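Local structure of acyl-CoA Binding Protein (Moniliophthora perniciosa, 3FP5) at residues Glu82-Ile87 and Ala101-Ala106. The protein probably binds medium- and long-chain acyl-CoA esters, serving as an intracellular carrier and buffer of activated fatty acids in lipid metabolism. Numbering follows the deposited sequence.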
ATOM      1  N   GLU A  82       3.353   0.616  -7.285  1.00 14.19           N
ATOM      2  CA  GLU A  82       2.684   1.332  -8.359  1.00 15.03           C
ATOM      3  C   GLU A  82       1.572   2.272  -7.877  1.00 14.80           C
ATOM      4  O   GLU A  82       1.411   3.369  -8.423  1.00 16.67           O
ATOM      5  CB  GLU A  82       2.164   0.346  -9.403  1.00 15.49           C
ATOM      6  CG  GLU A  82       3.283  -0.205 -10.263  1.00 20.03           C
ATOM      7  CD  GLU A  82       2.783  -1.206 -11.277  1.00 26.40           C
ATOM      8  OE1 GLU A  82       1.588  -1.574 -11.216  1.00 31.57           O
ATOM      9  OE2 GLU A  82       3.593  -1.620 -12.132  1.00 30.35           O
ATOM     10  N   LYS A  83       0.818   1.862  -6.855  1.00 13.64           N
ATOM     11  CA  LYS A  83      -0.209   2.736  -6.301  1.00 13.46           C
ATOM     12  C   LYS A  83       0.416   3.997  -5.699  1.00 15.11           C
ATOM     13  O   LYS A  83      -0.101   5.104  -5.870  1.00 14.80           O
ATOM     14  CB  LYS A  83      -1.041   2.019  -5.237  1.00 15.98           C
ATOM     15  CG  LYS A  83      -2.109   2.907  -4.589  1.00 15.97           C
ATOM     16  CD  LYS A  83      -3.040   3.485  -5.640  1.00 15.22           C
ATOM     17  CE  LYS A  83      -3.912   2.390  -6.247  1.00 16.78           C
ATOM     18  NZ  LYS A  83      -4.878   2.942  -7.226  1.00 20.29           N
ATOM     19  N   LEU A  84       1.524   3.831  -4.986  1.00 12.42           N
ATOM     20  CA  LEU A  84       2.204   4.989  -4.415  1.00 14.08           C
ATOM     21  C   LEU A  84       2.726   5.895  -5.534  1.00 11.83           C
ATOM     22  O   LEU A  84       2.589   7.127  -5.474  1.00 12.69           O
ATOM     23  CB  LEU A  84       3.352   4.546  -3.502  1.00 14.29           C
ATOM     24  CG  LEU A  84       4.178   5.698  -2.924  1.00 12.38           C
ATOM     25  CD1 LEU A  84       3.279   6.678  -2.138  1.00 14.36           C
ATOM     26  CD2 LEU A  84       5.295   5.159  -2.044  1.00 13.40           C
ATOM     27  N   LEU A  85       3.325   5.300  -6.565  1.00 12.76           N
ATOM     28  CA  LEU A  85       3.821   6.118  -7.679  1.00 13.96           C
ATOM     29  C   LEU A  85       2.691   6.898  -8.347  1.00 16.36           C
ATOM     30  O   LEU A  85       2.850   8.076  -8.676  1.00 15.66           O
ATOM     31  CB  LEU A  85       4.577   5.269  -8.707  1.00 14.25           C
ATOM     32  CG  LEU A  85       5.922   4.756  -8.193  1.00 13.68           C
ATOM     33  CD1 LEU A  85       6.558   3.795  -9.179  1.00 17.84           C
ATOM     34  CD2 LEU A  85       6.852   5.932  -7.911  1.00 17.42           C
ATOM     35  N   GLU A  86       1.551   6.240  -8.533  1.00 17.20           N
ATOM     36  CA  GLU A  86       0.367   6.877  -9.094  1.00 14.58           C
ATOM     37  C   GLU A  86       0.016   8.107  -8.267  1.00 16.73           C
ATOM     38  O   GLU A  86      -0.158   9.203  -8.796  1.00 18.50           O
ATOM     39  CB  GLU A  86      -0.805   5.892  -9.086  1.00 14.30           C
ATOM     40  CG  GLU A  86      -2.131   6.493  -9.488  1.00 20.70           C
ATOM     41  CD  GLU A  86      -3.281   5.513  -9.329  1.00 29.08           C
ATOM     42  OE1 GLU A  86      -3.029   4.340  -8.966  1.00 28.50           O
ATOM     43  OE2 GLU A  86      -4.437   5.920  -9.563  1.00 31.44           O
ATOM     44  N   ILE A  87      -0.059   7.911  -6.954  1.00 13.47           N
ATOM     45  CA  ILE A  87      -0.439   8.978  -6.036  1.00 16.61           C
ATOM     46  C   ILE A  87       0.571  10.129  -6.040  1.00 15.88           C
ATOM     47  O   ILE A  87       0.184  11.300  -6.013  1.00 18.20           O
ATOM     48  CB  ILE A  87      -0.626   8.433  -4.605  1.00 15.49           C
ATOM     49  CG1 ILE A  87      -1.924   7.639  -4.519  1.00 15.82           C
ATOM     50  CG2 ILE A  87      -0.615   9.563  -3.584  1.00 19.36           C
ATOM     51  CD1 ILE A  87      -2.026   6.753  -3.272  1.00 22.25           C
ATOM     52  N   ALA A 101      11.806   9.736  -6.950  1.00 13.66           N
ATOM     53  CA  ALA A 101      13.232   9.514  -7.169  1.00 15.29           C
ATOM     54  C   ALA A 101      13.846   8.518  -6.178  1.00 16.59           C
ATOM     55  O   ALA A 101      14.708   7.714  -6.555  1.00 16.70           O
ATOM     56  CB  ALA A 101      13.983  10.838  -7.153  1.00 17.63           C
ATOM     57  N   GLU A 102      13.400   8.552  -4.921  1.00 13.47           N
ATOM     58  CA  GLU A 102      13.909   7.632  -3.899  1.00 11.96           C
ATOM     59  C   GLU A 102      13.477   6.201  -4.173  1.00 11.18           C
ATOM     60  O   GLU A 102      14.245   5.257  -3.976  1.00 15.19           O
ATOM     61  CB  GLU A 102      13.400   8.010  -2.507  1.00 17.07           C
ATOM     62  CG  GLU A 102      14.080   9.184  -1.892  1.00 26.24           C
ATOM     63  CD  GLU A 102      15.551   8.941  -1.666  1.00 23.24           C
ATOM     64  OE1 GLU A 102      15.946   8.371  -0.611  1.00 17.62           O
ATOM     65  OE2 GLU A 102      16.305   9.339  -2.564  1.00 18.52           O
ATOM     66  N   ILE A 103      12.235   6.040  -4.614  1.00 14.27           N
ATOM     67  CA  ILE A 103      11.745   4.719  -5.005  1.00 10.65           C
ATOM     68  C   ILE A 103      12.559   4.189  -6.192  1.00 13.35           C
ATOM     69  O   ILE A 103      12.994   3.036  -6.184  1.00 15.29           O
ATOM     70  CB  ILE A 103      10.240   4.746  -5.319  1.00  9.96           C
ATOM     71  CG1 ILE A 103       9.444   5.152  -4.066  1.00 12.60           C
ATOM     72  CG2 ILE A 103       9.772   3.371  -5.808  1.00 12.79           C
ATOM     73  CD1 ILE A 103       8.001   5.534  -4.345  1.00 16.23           C
ATOM     74  N   GLU A 104      12.780   5.003  -7.167  1.00 13.92           N
ATOM     75  CA  GLU A 104      13.559   4.610  -8.350  1.00 16.17           C
ATOM     76  C   GLU A 104      14.963   4.134  -8.004  1.00 16.65           C
ATOM     77  O   GLU A 104      15.514   3.256  -8.677  1.00 18.56           O
ATOM     78  CB  GLU A 104      13.667   5.769  -9.341  1.00 18.01           C
ATOM     79  CG  GLU A 104      14.393   5.424 -10.617  1.00 34.32           C
ATOM     80  CD  GLU A 104      13.651   4.390 -11.435  1.00 51.10           C
ATOM     81  OE1 GLU A 104      12.465   4.131 -11.127  1.00 52.09           O
ATOM     82  OE2 GLU A 104      14.253   3.836 -12.383  1.00 60.46           O
ATOM     83  N   ALA A 105      15.568   4.760  -7.020  1.00 16.29           N
ATOM     84  CA  ALA A 105      16.950   4.471  -6.659  1.00 12.24           C
ATOM     85  C   ALA A 105      17.079   3.353  -5.625  1.00 12.87           C
ATOM     86  O   ALA A 105      18.187   2.960  -5.274  1.00 14.69           O
ATOM     87  CB  ALA A 105      17.630   5.746  -6.141  1.00 13.38           C
ATOM     88  N   ALA A 106      15.942   2.847  -5.156  0.50 12.01           N
ATOM     89  CA  ALA A 106      15.914   1.802  -4.131  0.50 12.79           C
ATOM     90  C   ALA A 106      16.284   0.439  -4.713  0.50 10.10           C
ATOM     91  O   ALA A 106      15.896   0.116  -5.825  0.50  5.68           O
ATOM     92  CB  ALA A 106      14.541   1.737  -3.485  0.50  9.72           C
TER
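Leu85 of helix 73-91 and Ile103 of the C-terminal helix 94-105 have the nearest CA atoms across the two segments, 8.5 Å apart, a gap that side chains must bridge. These consecutive helices, joined by a short link, run roughly antiparallel as a helical hairpin in this all-helical acyl-CoA-binding protein, helix 94-105 presenting Ile103, near its C-terminal end, to helix 73-91. Ile103 carries the whole contact from its side: its CB is directed at helix 73-91, CG1 lies anti to the carbonyl carbon (chi1 -62°), and CD1 is nearly anti to CA (chi2 166°), an extended arm whose terminal methyl rests against two leucines. CD1 meets Leu84 CD2 at 3.6 Å, the two side chains running at a slant to one another. The CA-CB bond of Leu85 is not aimed at the other helix; its CD2 methyl makes the touch, passing Ile103 in the opposite sense. Both links are purely apolar, and together the segments bury 127 Å², a small patch. Ile14 of helix 5-17 touches both Leu84 and Ile103, which makes this a three-helix junction; Ile103 also touches Val81 and Leu88. Lys7 NZ donates hydrogen bonds to the carbonyl oxygens of Ile103, Glu104 and Ala106. On the Leu85 side, the closure is CD2 against Ile103 CD1 at 3.8 Å.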